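Branched-chain amino acid aminotransferase (Thermoproteus uzoniensis, PDB 5CE8) probably catalyses the reversible, pyridoxal phosphate-dependent transfer of the amino group from leucine, isoleucine and valine to 2-oxoglutarate. Local coordinates at residues Gly192-Ile204 with Ile244-Val258. Sequence-based numbering, arbitrary orientation.
Sequences GKVVEGSGENIFI and ITREELYAADEAFFV. With PLP (pyridoxal-5'-phosphate), chain D.
Phe203 and Phe256 are cross-strand neighbours on one face of two antiparallel strands, 201-204 and 254-258, in the mixed sheet of this class-IV aminotransferase, and they illustrate how two aromatic side chains at an antiparallel hydrogen-bonded pair pack without a full stack. CG of Phe256 sits between its backbone N and carbonyl carbon (chi1 61°), which brings the ring against CB of Phe203; that carbon lies over one ring face, a CH-pi contact 3.6 Å from the Phe256 centroid. The ring planes are almost parallel, 2° apart, but slid so far that they barely overlap. CE1 of Phe203 meets Val258 CG2 at 3.6 Å, with the methyl at the ring edge, and Val228 of helix 223-235 packs on both Phe203 and Val258, on this side of the sheet. In the backbone, Phe203 N donates to Phe256 O at 2.8 Å and Phe256 N to Phe203 O.

The other face belongs to Ile202, Ile204, Ala255 and Phe257. Ile204 and Ile244 reach tip to tip, CG1 to CD1 at 3.9 Å, while the CG2 branch of Ile204 presses on Leu249 CD2 at 3.7 Å, so strand and short helix 246-250 share one apolar layer. That helix begins with a capping box: Thr245 OG1 accepts from Glu248 N, and Glu248 OE1 accepts from Thr245 N at 2.8 Å. Phe257 runs alongside Ile202, pointing the same way, and its CE1 comes within 3.6 Å of Gly197 CA.

At the cofactor end, the ends of strands 194-197 and 201-204 and the turn that joins them contribute Glu196, Gly199, Glu200 and Asn201 to the pyridoxal phosphate pocket. Glu196 OE2 accepts from Leu220 N, and the other carboxylate oxygen, OE1, lies 2.5 Å from the pyridine N1.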
loop_
_atom_site.group_PDB
_atom_site.type_symbol
_atom_site.label_atom_id
_atom_site.label_comp_id
_atom_site.label_asym_id
_atom_site.label_seq_id
_atom_site.Cartn_x
_atom_site.Cartn_y
_atom_site.Cartn_z
ATOM N N GLY A 192 5.257 6.196 3.941
ATOM C CA GLY A 192 6.550 6.774 3.603
ATOM C C GLY A 192 6.902 8.119 4.200
ATOM O O GLY A 192 7.870 8.689 3.808
ATOM N N LYS A 193 6.098 8.606 5.162
ATOM C CA LYS A 193 6.241 9.903 5.781
ATOM C C LYS A 193 6.976 9.683 7.082
ATOM O O LYS A 193 6.692 8.672 7.746
ATOM C CB LYS A 193 4.952 10.543 6.197
ATOM C CG LYS A 193 3.874 10.680 5.151
ATOM C CD LYS A 193 4.329 11.396 3.866
ATOM C CE LYS A 193 3.136 11.383 2.886
ATOM N NZ LYS A 193 2.985 10.003 2.317
ATOM N N VAL A 194 7.873 10.622 7.428
ATOM C CA VAL A 194 8.618 10.604 8.747
ATOM C C VAL A 194 7.606 10.647 9.899
ATOM O O VAL A 194 6.718 11.513 9.965
ATOM C CB VAL A 194 9.582 11.829 8.831
ATOM C CG1 VAL A 194 10.292 11.982 10.210
ATOM C CG2 VAL A 194 10.643 11.746 7.781
ATOM N N VAL A 195 7.726 9.769 10.877
ATOM C CA VAL A 195 6.846 9.911 12.011
ATOM C C VAL A 195 7.488 10.022 13.419
ATOM O O VAL A 195 6.998 10.786 14.236
ATOM C CB VAL A 195 5.712 8.896 12.014
ATOM C CG1 VAL A 195 4.691 9.276 10.973
ATOM C CG2 VAL A 195 6.203 7.485 11.763
ATOM N N GLU A 196 8.497 9.267 13.691
ATOM C CA GLU A 196 8.934 9.017 15.109
ATOM C C GLU A 196 10.438 8.791 15.142
ATOM O O GLU A 196 10.999 8.377 14.134
ATOM C CB GLU A 196 8.243 7.802 15.586
ATOM C CG GLU A 196 6.807 7.895 16.045
ATOM C CD GLU A 196 6.638 8.425 17.421
ATOM O OE1 GLU A 196 7.604 8.488 18.173
ATOM O OE2 GLU A 196 5.529 8.764 17.785
ATOM N N GLY A 197 11.096 9.005 16.291
ATOM C CA GLY A 197 12.345 8.374 16.557
ATOM C C GLY A 197 11.944 7.032 17.162
ATOM O O GLY A 197 10.761 6.731 17.367
ATOM N N SER A 198 12.862 6.247 17.617
ATOM C CA SER A 198 12.477 5.023 18.335
ATOM C C SER A 198 11.608 5.266 19.563
ATOM O O SER A 198 10.651 4.528 19.843
ATOM C CB SER A 198 13.708 4.147 18.654
ATOM O OG SER A 198 14.589 4.686 19.638
ATOM N N GLY A 199 11.918 6.318 20.281
ATOM C CA GLY A 199 11.175 6.712 21.429
ATOM C C GLY A 199 10.948 8.218 21.554
ATOM O O GLY A 199 11.004 8.715 22.664
ATOM N N GLU A 200 10.774 8.950 20.438
ATOM C CA GLU A 200 10.734 10.438 20.499
ATOM C C GLU A 200 9.866 10.946 19.429
ATOM O O GLU A 200 9.937 10.381 18.332
ATOM C CB GLU A 200 12.123 11.025 20.225
ATOM C CG GLU A 200 13.292 10.653 21.203
ATOM C CD GLU A 200 13.994 9.341 20.818
ATOM O OE1 GLU A 200 14.841 8.897 21.582
ATOM O OE2 GLU A 200 13.698 8.671 19.815
ATOM N N ASN A 201 9.206 12.087 19.639
ATOM C CA ASN A 201 8.491 12.767 18.524
ATOM C C ASN A 201 9.536 13.627 17.862
ATOM O O ASN A 201 10.642 13.854 18.414
ATOM C CB ASN A 201 7.318 13.602 18.937
ATOM C CG ASN A 201 6.157 12.756 19.515
ATOM O OD1 ASN A 201 5.836 12.904 20.636
ATOM N ND2 ASN A 201 5.598 11.856 18.744
ATOM N N ILE A 202 9.232 14.019 16.649
ATOM C CA ILE A 202 10.188 14.754 15.772
ATOM C C ILE A 202 9.561 16.083 15.349
ATOM O O ILE A 202 8.346 16.155 15.054
ATOM C CB ILE A 202 10.463 14.013 14.443
ATOM C CG1 ILE A 202 10.855 12.592 14.726
ATOM C CG2 ILE A 202 11.603 14.655 13.618
ATOM C CD1 ILE A 202 11.157 11.756 13.485
ATOM N N PHE A 203 10.405 17.137 15.310
ATOM C CA PHE A 203 10.043 18.455 14.818
ATOM C C PHE A 203 11.070 18.947 13.786
ATOM O O PHE A 203 12.285 18.806 13.962
ATOM C CB PHE A 203 9.988 19.483 15.993
ATOM C CG PHE A 203 8.757 19.432 16.817
ATOM C CD1 PHE A 203 8.673 18.552 17.877
ATOM C CD2 PHE A 203 7.778 20.403 16.698
ATOM C CE1 PHE A 203 7.580 18.490 18.696
ATOM C CE2 PHE A 203 6.658 20.346 17.562
ATOM C CZ PHE A 203 6.557 19.387 18.540
ATOM N N ILE A 204 10.623 19.587 12.709
ATOM C CA ILE A 204 11.614 20.300 11.926
ATOM C C ILE A 204 11.334 21.800 11.945
ATOM O O ILE A 204 10.263 22.177 12.193
ATOM C CB ILE A 204 11.696 19.744 10.486
ATOM C CG1 ILE A 204 10.387 19.991 9.742
ATOM C CG2 ILE A 204 12.128 18.262 10.548
ATOM C CD1 ILE A 204 10.497 19.662 8.265
ATOM N N ILE A 244 5.573 15.043 7.185
ATOM C CA ILE A 244 6.935 15.382 6.835
ATOM C C ILE A 244 7.546 14.348 5.890
ATOM O O ILE A 244 7.547 13.240 6.224
ATOM C CB ILE A 244 7.783 15.484 8.142
ATOM C CG1 ILE A 244 7.397 16.794 8.825
ATOM C CG2 ILE A 244 9.263 15.599 7.801
ATOM C CD1 ILE A 244 7.967 16.925 10.194
ATOM N N THR A 245 8.161 14.730 4.755
ATOM C CA THR A 245 8.891 13.735 3.995
ATOM C C THR A 245 10.389 13.671 4.433
ATOM O O THR A 245 10.904 14.550 5.047
ATOM C CB THR A 245 8.860 14.069 2.539
ATOM O OG1 THR A 245 9.468 15.329 2.398
ATOM C CG2 THR A 245 7.442 14.159 2.069
ATOM N N ARG A 246 11.042 12.615 4.025
ATOM C CA ARG A 246 12.435 12.541 4.066
ATOM C C ARG A 246 13.203 13.760 3.425
ATOM O O ARG A 246 14.069 14.281 4.042
ATOM C CB ARG A 246 12.768 11.243 3.456
ATOM C CG ARG A 246 14.202 10.902 3.137
ATOM C CD ARG A 246 14.040 9.533 2.430
ATOM N NE ARG A 246 15.171 8.887 2.845
ATOM C CZ ARG A 246 15.340 7.652 3.205
ATOM N NH1 ARG A 246 14.497 6.644 2.943
ATOM N NH2 ARG A 246 16.556 7.513 3.705
ATOM N N GLU A 247 12.820 14.160 2.230
ATOM C CA GLU A 247 13.297 15.396 1.579
ATOM C C GLU A 247 13.225 16.680 2.418
ATOM O O GLU A 247 14.187 17.408 2.476
ATOM C CB GLU A 247 12.656 15.610 0.169
ATOM C CG GLU A 247 12.805 14.355 -0.739
ATOM C CD GLU A 247 11.554 13.594 -0.740
ATOM O OE1 GLU A 247 11.327 12.861 0.260
ATOM O OE2 GLU A 247 10.815 13.791 -1.703
ATOM N N GLU A 248 12.173 16.883 3.164
ATOM C CA GLU A 248 11.996 18.047 4.049
ATOM C C GLU A 248 12.893 17.871 5.253
ATOM O O GLU A 248 13.346 18.851 5.824
ATOM C CB GLU A 248 10.539 18.200 4.516
ATOM C CG GLU A 248 9.598 18.462 3.368
ATOM C CD GLU A 248 8.171 18.423 3.782
ATOM O OE1 GLU A 248 7.808 17.500 4.566
ATOM O OE2 GLU A 248 7.372 19.289 3.254
ATOM N N LEU A 249 13.190 16.650 5.633
ATOM C CA LEU A 249 14.110 16.482 6.770
ATOM C C LEU A 249 15.600 16.884 6.349
ATOM O O LEU A 249 16.374 17.578 7.102
ATOM C CB LEU A 249 14.147 15.031 7.180
ATOM C CG LEU A 249 13.860 14.597 8.627
ATOM C CD1 LEU A 249 14.434 13.194 8.781
ATOM C CD2 LEU A 249 14.403 15.515 9.699
ATOM N N TYR A 250 16.001 16.310 5.216
ATOM C CA TYR A 250 17.315 16.510 4.583
ATOM C C TYR A 250 17.604 17.995 4.372
ATOM O O TYR A 250 18.767 18.394 4.461
ATOM C CB TYR A 250 17.354 15.761 3.263
ATOM C CG TYR A 250 17.619 14.245 3.292
ATOM C CD1 TYR A 250 17.589 13.486 4.489
ATOM C CD2 TYR A 250 17.855 13.595 2.143
ATOM C CE1 TYR A 250 17.824 12.107 4.474
ATOM C CE2 TYR A 250 18.047 12.255 2.071
ATOM C CZ TYR A 250 18.093 11.511 3.276
ATOM O OH TYR A 250 18.305 10.181 3.163
ATOM N N ALA A 251 16.589 18.738 3.935
ATOM C CA ALA A 251 16.575 20.170 3.622
ATOM C C ALA A 251 16.173 21.086 4.743
ATOM O O ALA A 251 16.098 22.287 4.572
ATOM C CB ALA A 251 15.623 20.402 2.443
ATOM N N ALA A 252 15.809 20.569 5.907
ATOM C CA ALA A 252 15.386 21.442 6.975
ATOM C C ALA A 252 16.465 22.422 7.411
ATOM O O ALA A 252 17.634 22.086 7.400
ATOM C CB ALA A 252 14.990 20.617 8.255
ATOM N N ASP A 253 16.031 23.592 7.863
ATOM C CA ASP A 253 16.877 24.543 8.589
ATOM C C ASP A 253 17.317 24.047 9.941
ATOM O O ASP A 253 18.441 24.311 10.364
ATOM C CB ASP A 253 16.145 25.892 8.735
ATOM C CG ASP A 253 15.759 26.492 7.357
ATOM O OD1 ASP A 253 16.544 26.304 6.418
ATOM O OD2 ASP A 253 14.672 27.086 7.217
ATOM N N GLU A 254 16.469 23.244 10.557
ATOM C CA GLU A 254 16.710 22.651 11.898
ATOM C C GLU A 254 15.801 21.492 12.095
ATOM O O GLU A 254 14.767 21.345 11.402
ATOM C CB GLU A 254 16.408 23.579 13.138
ATOM C CG GLU A 254 16.622 25.043 13.049
ATOM C CD GLU A 254 16.230 25.773 14.320
ATOM O OE1 GLU A 254 16.438 25.226 15.468
ATOM O OE2 GLU A 254 15.788 26.934 14.148
ATOM N N ALA A 255 16.186 20.674 13.070
ATOM C CA ALA A 255 15.455 19.452 13.472
ATOM C C ALA A 255 15.798 19.067 14.884
ATOM O O ALA A 255 16.900 19.338 15.387
ATOM C CB ALA A 255 15.736 18.265 12.547
ATOM N N PHE A 256 14.799 18.566 15.555
ATOM C CA PHE A 256 14.946 18.066 16.916
ATOM C C PHE A 256 13.913 16.992 17.292
ATOM O O PHE A 256 12.794 16.949 16.794
ATOM C CB PHE A 256 14.934 19.219 17.937
ATOM C CG PHE A 256 13.690 20.061 17.996
ATOM C CD1 PHE A 256 13.503 21.109 17.119
ATOM C CD2 PHE A 256 12.714 19.855 18.977
ATOM C CE1 PHE A 256 12.389 21.985 17.213
ATOM C CE2 PHE A 256 11.628 20.716 19.073
ATOM C CZ PHE A 256 11.414 21.740 18.154
ATOM N N PHE A 257 14.352 16.141 18.204
ATOM C CA PHE A 257 13.541 15.137 18.876
ATOM C C PHE A 257 13.089 15.680 20.235
ATOM O O PHE A 257 13.804 16.478 20.907
ATOM C CB PHE A 257 14.388 13.951 19.264
ATOM C CG PHE A 257 14.792 13.045 18.150
ATOM C CD1 PHE A 257 13.862 12.388 17.414
ATOM C CD2 PHE A 257 16.178 12.821 17.856
ATOM C CE1 PHE A 257 14.251 11.481 16.436
ATOM C CE2 PHE A 257 16.550 11.959 16.859
ATOM C CZ PHE A 257 15.580 11.267 16.141
ATOM N N VAL A 258 11.893 15.217 20.654
ATOM C CA VAL A 258 11.287 15.575 21.934
ATOM C C VAL A 258 10.733 14.273 22.544
ATOM O O VAL A 258 10.300 13.349 21.776
ATOM C CB VAL A 258 10.230 16.711 21.852
ATOM C CG1 VAL A 258 10.806 17.906 21.113
ATOM C CG2 VAL A 258 8.982 16.250 21.168
HETATM N N1 PLP D . 7.157 8.447 20.667
HETATM C C2 PLP D . 6.881 7.206 21.055
HETATM C C2A PLP D . 6.841 6.082 20.064
HETATM C C3 PLP D . 6.710 6.884 22.465
HETATM O O3 PLP D . 6.518 5.563 22.859
HETATM C C4 PLP D . 6.793 7.995 23.452
HETATM C C4A PLP D . 6.610 7.789 24.942
HETATM C C5 PLP D . 7.071 9.344 22.881
HETATM C C6 PLP D . 7.240 9.463 21.473
HETATM C C5A PLP D . 7.264 10.594 23.692
HETATM O O4P PLP D . 6.190 10.852 24.522
HETATM P P PLP D . 6.412 11.759 25.792
HETATM O O1P PLP D . 7.517 11.131 26.708
HETATM O O2P PLP D . 6.623 13.127 25.301
HETATM O O3P PLP D . 5.171 11.691 26.637
HETATM O O HOH W 1 9.945 10.046 2.568
HETATM O O HOH W 2 4.575 12.756 8.779
#